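Hypothetical protein (Pseudomonas aeruginosa, PDB 2H9F) probably catalyses the isomerisation of methylaconitate as a PrpF-type isomerase. Local coordinates at residues A[190-195]-A[213-218]; A[217-222]-A[276-281]; A[176-181]-A[374-379]. All coordinates share one frame; numbering follows the deposited sequence.

Contact 1 (A[190-195]-A[213-218])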
ATOM      1  N   GLY A 190     -10.476 -33.949  -9.616  1.00 81.88           N
ATOM      2  CA  GLY A 190     -11.028 -34.956 -10.547  1.00 77.70           C
ATOM      3  C   GLY A 190     -10.438 -34.856 -11.957  1.00 70.08           C
ATOM      4  O   GLY A 190      -9.465 -34.126 -12.189  1.00 68.17           O
ATOM      5  N   ALA A 191     -11.050 -35.580 -12.895  1.00 61.95           N
ATOM      6  CA  ALA A 191     -10.474 -35.807 -14.222  1.00 56.63           C
ATOM      7  C   ALA A 191     -10.193 -34.503 -14.953  1.00 50.36           C
ATOM      8  O   ALA A 191     -10.904 -33.526 -14.783  1.00 48.02           O
ATOM      9  CB  ALA A 191     -11.396 -36.716 -15.072  1.00 56.35           C
ATOM     10  N   ILE A 192      -9.139 -34.502 -15.753  1.00 43.93           N
ATOM     11  CA  ILE A 192      -8.811 -33.373 -16.597  1.00 43.76           C
ATOM     12  C   ILE A 192      -9.960 -33.129 -17.587  1.00 39.38           C
ATOM     13  O   ILE A 192     -10.294 -32.005 -17.870  1.00 40.46           O
ATOM     14  CB  ILE A 192      -7.452 -33.620 -17.327  1.00 44.47           C
ATOM     15  CG1 ILE A 192      -6.320 -33.802 -16.303  1.00 47.82           C
ATOM     16  CG2 ILE A 192      -7.074 -32.483 -18.269  1.00 37.53           C
ATOM     17  CD1 ILE A 192      -6.142 -32.606 -15.345  1.00 51.04           C
ATOM     18  N   PHE A 193     -10.572 -34.203 -18.072  1.00 37.85           N
ATOM     19  CA  PHE A 193     -11.674 -34.140 -19.027  1.00 35.53           C
ATOM     20  C   PHE A 193     -12.863 -34.841 -18.427  1.00 35.39           C
ATOM     21  O   PHE A 193     -13.012 -36.050 -18.569  1.00 36.52           O
ATOM     22  CB  PHE A 193     -11.278 -34.793 -20.334  1.00 34.43           C
ATOM     23  CG  PHE A 193     -10.201 -34.035 -21.057  1.00 34.81           C
ATOM     24  CD1 PHE A 193     -10.489 -32.834 -21.647  1.00 37.49           C
ATOM     25  CD2 PHE A 193      -8.892 -34.518 -21.098  1.00 34.48           C
ATOM     26  CE1 PHE A 193      -9.492 -32.113 -22.305  1.00 35.66           C
ATOM     27  CE2 PHE A 193      -7.912 -33.804 -21.724  1.00 37.04           C
ATOM     28  CZ  PHE A 193      -8.209 -32.606 -22.324  1.00 33.51           C
ATOM     29  N   PRO A 194     -13.699 -34.087 -17.711  1.00 36.11           N
ATOM     30  CA  PRO A 194     -14.797 -34.733 -17.004  1.00 35.34           C
ATOM     31  C   PRO A 194     -15.791 -35.444 -17.902  1.00 37.47           C
ATOM     32  O   PRO A 194     -16.439 -36.374 -17.441  1.00 36.91           O
ATOM     33  CB  PRO A 194     -15.471 -33.591 -16.251  1.00 36.73           C
ATOM     34  CG  PRO A 194     -15.018 -32.349 -16.925  1.00 40.73           C
ATOM     35  CD  PRO A 194     -13.647 -32.637 -17.454  1.00 34.85           C
ATOM     36  N   THR A 195     -15.920 -35.041 -19.166  1.00 37.34           N
ATOM     37  CA  THR A 195     -16.811 -35.802 -20.058  1.00 37.45           C
ATOM     38  C   THR A 195     -16.136 -37.049 -20.596  1.00 36.42           C
ATOM     39  O   THR A 195     -16.797 -37.891 -21.168  1.00 35.08           O
ATOM     40  CB  THR A 195     -17.281 -34.980 -21.252  1.00 37.96           C
ATOM     41  OG1 THR A 195     -16.164 -34.731 -22.103  1.00 39.86           O
ATOM     42  CG2 THR A 195     -17.864 -33.662 -20.769  1.00 33.31           C
ATOM     43  N   THR A 213     -14.278 -27.998 -25.864  1.00 37.05           N
ATOM     44  CA  THR A 213     -13.407 -28.731 -24.959  1.00 35.61           C
ATOM     45  C   THR A 213     -13.671 -28.215 -23.549  1.00 36.28           C
ATOM     46  O   THR A 213     -13.528 -27.029 -23.276  1.00 36.71           O
ATOM     47  CB  THR A 213     -11.940 -28.502 -25.326  1.00 36.77           C
ATOM     48  OG1 THR A 213     -11.660 -29.200 -26.550  1.00 34.14           O
ATOM     49  CG2 THR A 213     -10.990 -28.991 -24.198  1.00 32.40           C
HETATM   50  N   MSE A 214     -14.068 -29.122 -22.671  1.00 35.80           N
HETATM   51  CA  MSE A 214     -14.345 -28.851 -21.280  1.00 35.93           C
HETATM   52  C   MSE A 214     -13.228 -29.538 -20.491  1.00 37.46           C
HETATM   53  O   MSE A 214     -13.122 -30.757 -20.494  1.00 36.40           O
HETATM   54  CB  MSE A 214     -15.726 -29.390 -20.918  1.00 34.55           C
HETATM   55  CG  MSE A 214     -16.858 -28.534 -21.474  1.00 36.70           C
HETATM   56 SE   MSE A 214     -18.558 -29.368 -21.446  0.70 35.70          SE
HETATM   57  CE  MSE A 214     -18.369 -30.467 -23.100  1.00 38.96           C
ATOM     58  N   ILE A 215     -12.359 -28.729 -19.897  1.00 37.81           N
ATOM     59  CA  ILE A 215     -11.138 -29.181 -19.268  1.00 37.14           C
ATOM     60  C   ILE A 215     -11.046 -28.646 -17.822  1.00 38.24           C
ATOM     61  O   ILE A 215     -11.343 -27.488 -17.537  1.00 40.95           O
ATOM     62  CB  ILE A 215      -9.882 -28.764 -20.126  1.00 38.23           C
ATOM     63  CG1 ILE A 215      -8.596 -29.382 -19.554  1.00 40.51           C
ATOM     64  CG2 ILE A 215      -9.751 -27.283 -20.238  1.00 36.28           C
ATOM     65  CD1 ILE A 215      -7.396 -29.365 -20.481  1.00 35.68           C
ATOM     66  N   ASN A 216     -10.647 -29.520 -16.912  1.00 39.04           N
ATOM     67  CA  ASN A 216     -10.378 -29.144 -15.537  1.00 40.35           C
ATOM     68  C   ASN A 216      -8.863 -29.126 -15.328  1.00 38.46           C
ATOM     69  O   ASN A 216      -8.267 -30.137 -15.008  1.00 40.97           O
ATOM     70  CB  ASN A 216     -11.080 -30.128 -14.593  1.00 40.78           C
ATOM     71  CG  ASN A 216     -10.965 -29.730 -13.151  1.00 47.50           C
ATOM     72  OD1 ASN A 216     -10.589 -28.583 -12.820  1.00 56.97           O
ATOM     73  ND2 ASN A 216     -11.267 -30.677 -12.265  1.00 51.12           N
ATOM     74  N   ALA A 217      -8.242 -27.977 -15.572  1.00 40.58           N
ATOM     75  CA  ALA A 217      -6.787 -27.828 -15.468  1.00 41.47           C
ATOM     76  C   ALA A 217      -6.547 -26.361 -15.268  1.00 41.21           C
ATOM     77  O   ALA A 217      -6.921 -25.581 -16.114  1.00 42.43           O
ATOM     78  CB  ALA A 217      -6.078 -28.296 -16.740  1.00 40.79           C
ATOM     79  N   GLY A 218      -5.968 -25.991 -14.136  1.00 41.66           N
ATOM     80  CA  GLY A 218      -5.902 -24.595 -13.714  1.00 42.27           C
ATOM     81  C   GLY A 218      -7.224 -24.221 -13.075  1.00 42.57           C
ATOM     82  O   GLY A 218      -7.291 -23.925 -11.866  1.00 41.17           O
TER
HETATM   83  O   HOH W   1     -12.798 -32.591 -13.349  1.00 59.98           O
HETATM   84  O   HOH W   2     -14.302 -33.166 -20.663  1.00 34.95           O

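Contact 2 (A[217-222]-A[276-281]). With SO4 (sulfate ion), chain F.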
ATOM      1  N   ALA A 217      -8.242 -27.977 -15.572  1.00 40.58           N
ATOM      2  CA  ALA A 217      -6.787 -27.828 -15.468  1.00 41.47           C
ATOM      3  C   ALA A 217      -6.547 -26.361 -15.268  1.00 41.21           C
ATOM      4  O   ALA A 217      -6.921 -25.581 -16.114  1.00 42.43           O
ATOM      5  CB  ALA A 217      -6.078 -28.296 -16.740  1.00 40.79           C
ATOM      6  N   GLY A 218      -5.968 -25.991 -14.136  1.00 41.66           N
ATOM      7  CA  GLY A 218      -5.902 -24.595 -13.714  1.00 42.27           C
ATOM      8  C   GLY A 218      -7.224 -24.221 -13.075  1.00 42.57           C
ATOM      9  O   GLY A 218      -7.291 -23.925 -11.866  1.00 41.17           O
ATOM     10  N   ILE A 219      -8.271 -24.245 -13.898  1.00 41.70           N
ATOM     11  CA  ILE A 219      -9.627 -23.953 -13.473  1.00 41.51           C
ATOM     12  C   ILE A 219     -10.541 -24.659 -14.473  1.00 40.91           C
ATOM     13  O   ILE A 219     -10.178 -24.788 -15.622  1.00 38.20           O
ATOM     14  CB  ILE A 219      -9.867 -22.433 -13.438  1.00 42.07           C
ATOM     15  CG1 ILE A 219     -11.162 -22.110 -12.688  1.00 43.87           C
ATOM     16  CG2 ILE A 219      -9.905 -21.833 -14.814  1.00 38.81           C
ATOM     17  CD1 ILE A 219     -11.190 -20.686 -12.093  1.00 40.91           C
ATOM     18  N   PRO A 220     -11.700 -25.170 -14.035  1.00 40.07           N
ATOM     19  CA  PRO A 220     -12.647 -25.709 -15.016  1.00 39.21           C
ATOM     20  C   PRO A 220     -12.988 -24.647 -16.065  1.00 40.52           C
ATOM     21  O   PRO A 220     -13.387 -23.544 -15.706  1.00 42.19           O
ATOM     22  CB  PRO A 220     -13.856 -26.064 -14.159  1.00 40.67           C
ATOM     23  CG  PRO A 220     -13.234 -26.437 -12.851  1.00 40.62           C
ATOM     24  CD  PRO A 220     -12.240 -25.284 -12.685  1.00 40.42           C
ATOM     25  N   THR A 221     -12.732 -24.964 -17.330  1.00 38.02           N
ATOM     26  CA  THR A 221     -12.944 -24.063 -18.424  1.00 38.71           C
ATOM     27  C   THR A 221     -13.678 -24.768 -19.566  1.00 38.85           C
ATOM     28  O   THR A 221     -13.381 -25.921 -19.917  1.00 38.35           O
ATOM     29  CB  THR A 221     -11.572 -23.500 -18.958  1.00 38.83           C
ATOM     30  OG1 THR A 221     -10.777 -23.034 -17.856  1.00 38.21           O
ATOM     31  CG2 THR A 221     -11.785 -22.364 -19.946  1.00 37.10           C
ATOM     32  N   VAL A 222     -14.666 -24.071 -20.104  1.00 39.33           N
ATOM     33  CA  VAL A 222     -15.345 -24.450 -21.324  1.00 40.15           C
ATOM     34  C   VAL A 222     -14.772 -23.649 -22.481  1.00 39.71           C
ATOM     35  O   VAL A 222     -14.876 -22.415 -22.515  1.00 41.59           O
ATOM     36  CB  VAL A 222     -16.863 -24.173 -21.245  1.00 40.32           C
ATOM     37  CG1 VAL A 222     -17.530 -24.761 -22.452  1.00 40.26           C
ATOM     38  CG2 VAL A 222     -17.468 -24.770 -19.953  1.00 38.21           C
ATOM     39  N   THR A 276     -16.884 -20.428 -11.662  1.00 42.52           N
ATOM     40  CA  THR A 276     -16.469 -21.555 -12.473  1.00 43.24           C
ATOM     41  C   THR A 276     -17.706 -22.220 -13.058  1.00 44.25           C
ATOM     42  O   THR A 276     -18.762 -22.180 -12.440  1.00 44.28           O
ATOM     43  CB  THR A 276     -15.679 -22.610 -11.667  1.00 43.86           C
ATOM     44  OG1 THR A 276     -16.510 -23.190 -10.658  1.00 45.49           O
ATOM     45  CG2 THR A 276     -14.474 -22.004 -11.020  1.00 46.70           C
ATOM     46  N   PRO A 277     -17.584 -22.838 -14.244  1.00 42.46           N
ATOM     47  CA  PRO A 277     -16.391 -22.838 -15.087  1.00 40.42           C
ATOM     48  C   PRO A 277     -16.215 -21.482 -15.735  1.00 38.77           C
ATOM     49  O   PRO A 277     -17.152 -20.700 -15.767  1.00 37.19           O
ATOM     50  CB  PRO A 277     -16.718 -23.895 -16.136  1.00 40.95           C
ATOM     51  CG  PRO A 277     -18.172 -23.823 -16.274  1.00 41.31           C
ATOM     52  CD  PRO A 277     -18.648 -23.664 -14.836  1.00 42.78           C
ATOM     53  N   LYS A 278     -15.022 -21.189 -16.213  1.00 37.34           N
ATOM     54  CA  LYS A 278     -14.843 -20.058 -17.129  1.00 38.29           C
ATOM     55  C   LYS A 278     -15.291 -20.447 -18.538  1.00 39.07           C
ATOM     56  O   LYS A 278     -15.490 -21.631 -18.822  1.00 37.46           O
ATOM     57  CB  LYS A 278     -13.388 -19.602 -17.152  1.00 37.87           C
ATOM     58  CG  LYS A 278     -12.825 -19.250 -15.752  1.00 43.46           C
ATOM     59  CD  LYS A 278     -13.684 -18.240 -15.012  1.00 42.98           C
ATOM     60  CE  LYS A 278     -12.996 -17.591 -13.792  1.00 43.01           C
ATOM     61  NZ  LYS A 278     -13.912 -16.555 -13.117  1.00 42.12           N
ATOM     62  N   ILE A 279     -15.436 -19.448 -19.415  1.00 39.75           N
ATOM     63  CA  ILE A 279     -15.877 -19.640 -20.783  1.00 38.68           C
ATOM     64  C   ILE A 279     -14.923 -18.839 -21.648  1.00 40.49           C
ATOM     65  O   ILE A 279     -14.669 -17.672 -21.379  1.00 39.01           O
ATOM     66  CB  ILE A 279     -17.371 -19.178 -21.015  1.00 41.42           C
ATOM     67  CG1 ILE A 279     -17.779 -19.204 -22.492  1.00 35.89           C
ATOM     68  CG2 ILE A 279     -17.649 -17.785 -20.483  1.00 40.35           C
ATOM     69  CD1 ILE A 279     -17.865 -20.591 -23.081  1.00 41.46           C
ATOM     70  N   ALA A 280     -14.354 -19.485 -22.664  1.00 38.76           N
ATOM     71  CA  ALA A 280     -13.405 -18.788 -23.545  1.00 36.75           C
ATOM     72  C   ALA A 280     -13.586 -19.313 -24.953  1.00 37.54           C
ATOM     73  O   ALA A 280     -14.031 -20.440 -25.163  1.00 36.51           O
ATOM     74  CB  ALA A 280     -11.975 -19.031 -23.082  1.00 37.27           C
ATOM     75  N   PHE A 281     -13.234 -18.480 -25.922  1.00 36.21           N
ATOM     76  CA  PHE A 281     -13.300 -18.876 -27.285  1.00 36.76           C
ATOM     77  C   PHE A 281     -11.946 -18.653 -27.910  1.00 35.12           C
ATOM     78  O   PHE A 281     -11.258 -17.688 -27.570  1.00 35.51           O
ATOM     79  CB  PHE A 281     -14.415 -18.163 -28.081  1.00 36.18           C
ATOM     80  CG  PHE A 281     -14.454 -16.659 -27.948  1.00 36.89           C
ATOM     81  CD1 PHE A 281     -14.982 -16.055 -26.822  1.00 35.75           C
ATOM     82  CD2 PHE A 281     -14.053 -15.827 -29.018  1.00 34.17           C
ATOM     83  CE1 PHE A 281     -15.070 -14.653 -26.734  1.00 35.80           C
ATOM     84  CE2 PHE A 281     -14.119 -14.436 -28.925  1.00 36.95           C
ATOM     85  CZ  PHE A 281     -14.624 -13.848 -27.805  1.00 37.91           C
TER
HETATM   86  S   SO4 F 400     -12.166 -16.856  -9.844  1.00 73.89           S
HETATM   87  O1  SO4 F 400     -12.558 -18.099  -9.153  1.00 76.65           O
HETATM   88  O2  SO4 F 400     -11.443 -15.925  -8.968  1.00 69.99           O
HETATM   89  O3  SO4 F 400     -11.202 -17.267 -10.867  1.00 77.48           O
HETATM   90  O4  SO4 F 400     -13.371 -16.211 -10.416  1.00 70.89           O

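Contact 3 (A[176-181]-A[374-379])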
ATOM      1  N   VAL A 176      11.531 -18.242 -16.188  1.00 30.58           N
ATOM      2  CA  VAL A 176      10.567 -19.279 -16.529  1.00 28.77           C
ATOM      3  C   VAL A 176      10.420 -20.207 -15.320  1.00 27.14           C
ATOM      4  O   VAL A 176      11.416 -20.635 -14.748  1.00 27.16           O
ATOM      5  CB  VAL A 176      11.091 -20.106 -17.750  1.00 30.34           C
ATOM      6  CG1 VAL A 176      10.213 -21.308 -18.027  1.00 29.04           C
ATOM      7  CG2 VAL A 176      11.244 -19.205 -18.984  1.00 26.74           C
ATOM      8  N   LEU A 177       9.175 -20.510 -14.944  1.00 27.36           N
ATOM      9  CA  LEU A 177       8.878 -21.408 -13.857  1.00 29.65           C
ATOM     10  C   LEU A 177       8.233 -22.660 -14.388  1.00 30.21           C
ATOM     11  O   LEU A 177       7.395 -22.563 -15.282  1.00 31.55           O
ATOM     12  CB  LEU A 177       7.891 -20.755 -12.874  1.00 30.40           C
ATOM     13  CG  LEU A 177       8.270 -19.439 -12.172  1.00 30.72           C
ATOM     14  CD1 LEU A 177       7.041 -18.851 -11.465  1.00 32.25           C
ATOM     15  CD2 LEU A 177       9.446 -19.631 -11.193  1.00 27.52           C
ATOM     16  N   GLU A 178       8.578 -23.817 -13.808  1.00 31.18           N
ATOM     17  CA  GLU A 178       7.913 -25.079 -14.093  1.00 33.22           C
ATOM     18  C   GLU A 178       7.364 -25.655 -12.799  1.00 32.04           C
ATOM     19  O   GLU A 178       8.124 -25.959 -11.896  1.00 29.24           O
ATOM     20  CB  GLU A 178       8.857 -26.152 -14.686  1.00 30.97           C
ATOM     21  CG  GLU A 178       9.775 -25.671 -15.743  1.00 40.40           C
ATOM     22  CD  GLU A 178      10.514 -26.810 -16.468  1.00 40.65           C
ATOM     23  OE1 GLU A 178      10.655 -27.913 -15.922  1.00 52.61           O
ATOM     24  OE2 GLU A 178      10.940 -26.575 -17.615  1.00 61.22           O
ATOM     25  N   PHE A 179       6.049 -25.814 -12.747  1.00 29.58           N
ATOM     26  CA  PHE A 179       5.386 -26.442 -11.633  1.00 30.79           C
ATOM     27  C   PHE A 179       5.188 -27.901 -11.980  1.00 31.47           C
ATOM     28  O   PHE A 179       4.425 -28.245 -12.884  1.00 31.28           O
ATOM     29  CB  PHE A 179       4.060 -25.743 -11.374  1.00 30.93           C
ATOM     30  CG  PHE A 179       4.213 -24.330 -10.907  1.00 30.84           C
ATOM     31  CD1 PHE A 179       4.438 -23.314 -11.808  1.00 30.90           C
ATOM     32  CD2 PHE A 179       4.178 -24.017  -9.560  1.00 32.79           C
ATOM     33  CE1 PHE A 179       4.596 -22.000 -11.392  1.00 35.86           C
ATOM     34  CE2 PHE A 179       4.327 -22.690  -9.123  1.00 32.60           C
ATOM     35  CZ  PHE A 179       4.540 -21.691 -10.053  1.00 32.72           C
ATOM     36  N   LEU A 180       5.899 -28.769 -11.274  1.00 34.27           N
ATOM     37  CA  LEU A 180       5.851 -30.182 -11.556  1.00 34.71           C
ATOM     38  C   LEU A 180       4.635 -30.821 -10.902  1.00 36.63           C
ATOM     39  O   LEU A 180       4.298 -30.525  -9.753  1.00 35.13           O
ATOM     40  CB  LEU A 180       7.119 -30.876 -11.065  1.00 34.84           C
ATOM     41  CG  LEU A 180       8.433 -30.324 -11.636  1.00 35.12           C
ATOM     42  CD1 LEU A 180       9.607 -31.286 -11.315  1.00 26.89           C
ATOM     43  CD2 LEU A 180       8.390 -30.093 -13.130  1.00 30.10           C
ATOM     44  N   ASP A 181       3.980 -31.703 -11.650  1.00 38.01           N
ATOM     45  CA  ASP A 181       2.833 -32.485 -11.150  1.00 42.31           C
ATOM     46  C   ASP A 181       1.857 -31.610 -10.383  1.00 42.41           C
ATOM     47  O   ASP A 181       1.557 -31.884  -9.239  1.00 38.85           O
ATOM     48  CB  ASP A 181       3.294 -33.686 -10.293  1.00 42.60           C
ATOM     49  CG  ASP A 181       4.246 -34.658 -11.070  1.00 52.44           C
ATOM     50  OD1 ASP A 181       4.003 -34.983 -12.278  1.00 52.30           O
ATOM     51  OD2 ASP A 181       5.260 -35.093 -10.454  1.00 56.25           O
ATOM     52  N   LYS A 374       3.494 -31.053 -15.992  1.00 31.83           N
ATOM     53  CA  LYS A 374       4.070 -29.715 -15.815  1.00 31.80           C
ATOM     54  C   LYS A 374       3.122 -28.606 -16.212  1.00 31.47           C
ATOM     55  O   LYS A 374       2.417 -28.726 -17.198  1.00 31.93           O
ATOM     56  CB  LYS A 374       5.296 -29.501 -16.695  1.00 33.56           C
ATOM     57  CG  LYS A 374       6.485 -30.421 -16.460  1.00 39.27           C
ATOM     58  CD  LYS A 374       7.577 -30.048 -17.453  1.00 36.27           C
ATOM     59  CE  LYS A 374       8.875 -30.787 -17.229  1.00 42.97           C
ATOM     60  NZ  LYS A 374       9.917 -30.312 -18.175  1.00 41.53           N
ATOM     61  N   ALA A 375       3.172 -27.511 -15.454  1.00 30.29           N
ATOM     62  CA  ALA A 375       2.671 -26.198 -15.877  1.00 30.07           C
ATOM     63  C   ALA A 375       3.861 -25.255 -15.995  1.00 28.47           C
ATOM     64  O   ALA A 375       4.656 -25.141 -15.080  1.00 30.00           O
ATOM     65  CB  ALA A 375       1.688 -25.646 -14.880  1.00 27.07           C
ATOM     66  N   ILE A 376       3.954 -24.553 -17.102  1.00 28.72           N
ATOM     67  CA  ILE A 376       5.090 -23.696 -17.399  1.00 27.01           C
ATOM     68  C   ILE A 376       4.601 -22.287 -17.694  1.00 26.37           C
ATOM     69  O   ILE A 376       3.667 -22.080 -18.474  1.00 26.97           O
ATOM     70  CB  ILE A 376       5.891 -24.246 -18.622  1.00 27.53           C
ATOM     71  CG1 ILE A 376       6.298 -25.713 -18.383  1.00 26.80           C
ATOM     72  CG2 ILE A 376       7.151 -23.392 -18.883  1.00 23.01           C
ATOM     73  CD1 ILE A 376       6.803 -26.438 -19.589  1.00 28.99           C
HETATM   74  N   MSE A 377       5.225 -21.304 -17.055  1.00 28.27           N
HETATM   75  CA  MSE A 377       4.879 -19.893 -17.253  1.00 29.70           C
HETATM   76  C   MSE A 377       6.086 -19.026 -16.984  1.00 27.85           C
HETATM   77  O   MSE A 377       7.062 -19.488 -16.422  1.00 28.54           O
HETATM   78  CB  MSE A 377       3.757 -19.516 -16.321  1.00 30.67           C
HETATM   79  CG  MSE A 377       4.141 -19.686 -14.845  1.00 34.57           C
HETATM   80 SE   MSE A 377       2.595 -19.634 -13.680  0.70 35.26          SE
HETATM   81  CE  MSE A 377       1.873 -21.371 -13.981  1.00 31.39           C
ATOM     82  N   SER A 378       6.034 -17.772 -17.412  1.00 29.29           N
ATOM     83  CA  SER A 378       7.122 -16.844 -17.225  1.00 28.89           C
ATOM     84  C   SER A 378       6.701 -15.690 -16.332  1.00 31.39           C
ATOM     85  O   SER A 378       5.599 -15.119 -16.468  1.00 30.57           O
ATOM     86  CB  SER A 378       7.553 -16.265 -18.571  1.00 32.50           C
ATOM     87  OG  SER A 378       8.219 -17.253 -19.334  1.00 35.90           O
ATOM     88  N   ARG A 379       7.592 -15.332 -15.421  1.00 30.89           N
ATOM     89  CA  ARG A 379       7.385 -14.165 -14.554  1.00 29.91           C
ATOM     90  C   ARG A 379       8.694 -13.443 -14.404  1.00 29.73           C
ATOM     91  O   ARG A 379       9.643 -13.688 -15.174  1.00 30.98           O
ATOM     92  CB  ARG A 379       6.805 -14.652 -13.221  1.00 31.11           C
ATOM     93  CG  ARG A 379       5.390 -15.159 -13.421  1.00 32.78           C
ATOM     94  CD  ARG A 379       4.642 -15.421 -12.181  1.00 46.38           C
ATOM     95  NE  ARG A 379       3.260 -15.687 -12.567  1.00 53.49           N
ATOM     96  CZ  ARG A 379       2.429 -16.554 -11.963  1.00 60.31           C
ATOM     97  NH1 ARG A 379       2.812 -17.308 -10.908  1.00 53.09           N
ATOM     98  NH2 ARG A 379       1.187 -16.677 -12.451  1.00 63.23           N
TER

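Contact 1 (A[190-195]-A[213-218])
Ile192 and Asn216 show how an irregular loop can be fastened to a strand by a single main-chain bond. Asn216 N donates to Ile192 O at 2.7 Å, almost straight at the hydrogen (172°), and Ile215 CA touches the same oxygen. Around this bond the Ile192 side chain spreads in two directions: CD1 lies 3.3 Å from Asn216 O, while CG2 runs alongside Ile215 and reaches its CG1 at 3.7 Å. CG2 also rests on one face of the Phe193 ring, near its rim. The amide of Asn216 extends beside the loop with CG anti to the backbone N (chi1 -174°). There ND2 donates a hydrogen bond to a water at 2.7 Å, which in turn donates to Ala191 O at 2.6 Å; ND2 is also hydrogen-bonded to Asp188 O. Met214, a selenomethionine, crosses Thr195 at about a right angle, its CE 4.0 Å from Thr195 CG2, and packs beyond the loop on Leu202 and Arg260. Thr195 N donates to a second water that also lies within hydrogen-bonding reach of Met214 O. Here one direct bond and two water contacts lay a loop along strand 208-216, which forms a beta hairpin with strand 220-225.

Contact 2 (A[217-222]-A[276-281])
Strands 220-225 and 278-283 run parallel here as neighbours, with Thr221 opposite Lys278 and Val222 opposite Ile279. The backbone bonds alternate between the strands: Lys278 N donates to Pro220 O, Val222 N to Lys278 O at 2.9 Å, nearly straight at 178°, and Ala280 N to Val222 O. The short strand segments run at 40° to each other. Such a ladder sends side chains to two faces, and each has its own helix. Val222 and Ile279 share one face with helix 244-260, which lies in the chain between the two strands; CD1 of Ile279 reaches Val222 CB at 4.1 Å, and Val222 CG2 runs alongside Pro277, 3.9 Å from its CG. Thr221 and Lys278 are on the other, where Thr221 meets helix 319-330. Ile219, earlier in the chain, presses CD1 against Thr276 CG2 at 3.7 Å and lays CG2 4.0 Å from Lys278 CG. The lysine bends at chi2 (-53°) and then runs straight, which carries NZ to a sulfate ion, probably from the crystallisation liquor. NZ donates to sulfate O4 at 2.8 Å and is also hydrogen-bonded to Ser309 OG; His275 ND1 is hydrogen-bonded to the same anion.

Contact 3 (A[176-181]-A[374-379])
Leu177 and Met377 face one another as a hydrogen-bonded pair, and so do Phe179 and Ala375, which makes this a textbook antiparallel ladder. Each pair is closed by two main-chain bonds. Leu177 N donates to Met377 O at 2.8 Å, nearly straight, and Met377 N returns the bond to Leu177 O; Phe179 N and Ala375 O, with Ala375 N and Phe179 O, repeat the scheme. In the non-hydrogen-bonded pairs between and beside them, CA-H groups approach the same carbonyls, as where Ile376 CA lies 3.3 Å from Leu177 O. The strand directions differ by 163°.

Charge appears on the face that carries Glu178 and Lys374. The two side chains run alongside each other, pointing the same way, and form a salt bridge of 3.4 Å between Glu178 OE1 and Lys374 NZ, a weak bond. Lys374 stays extended, laying CG 3.9 Å from Leu180 CD2 on the way. On the same face Val176 CG1 meets Ile376 CG2 at 3.8 Å, and Val176 CG2 touches Ser378, whose hydroxyl is bonded to Glu174.

The aromatic and selenium contacts gather on the other face. Met377, a selenomethionine, takes the position between backbone N and carbonyl carbon (chi1 61°) and crosses Phe179 at about a right angle. Its SE lies obliquely 5.0 Å from the centre of the Phe179 ring, a Met-aromatic contact, while CE reaches Phe179 CE1 at 3.8 Å. The ring turns an edge to Ala375 O. SE also sits over one face of the Arg379 guanidinium, near its rim, so the selenium touches two flat groups.

With strand 144-153 on the far edge of 175-180 and helix 106-118 packed on Leu177 and Arg379, this is an antiparallel, helix-covered part of a mixed beta structure.

Contacts 1 and 2 are neighbours, their centres 9 Å apart, and share the turn residues Ala217 and Gly218. Strands 208-216 and 220-225 lie side by side, so the loop of contact 1, the hairpin and strand 278-283 of contact 2 follow one another across the fold. Contact 3 lies about 19 Å from each, centre to centre, with nearest atoms about 8 Å away. Along the chain it brackets both: its segment 176-181 precedes them and its segment 374-379 follows them. The chain thus makes a long excursion through the region of contacts 1 and 2 before strand 369-386 returns to pair with strand 175-180, consistent with a two-lobed fold like that of diaminopimelate epimerase.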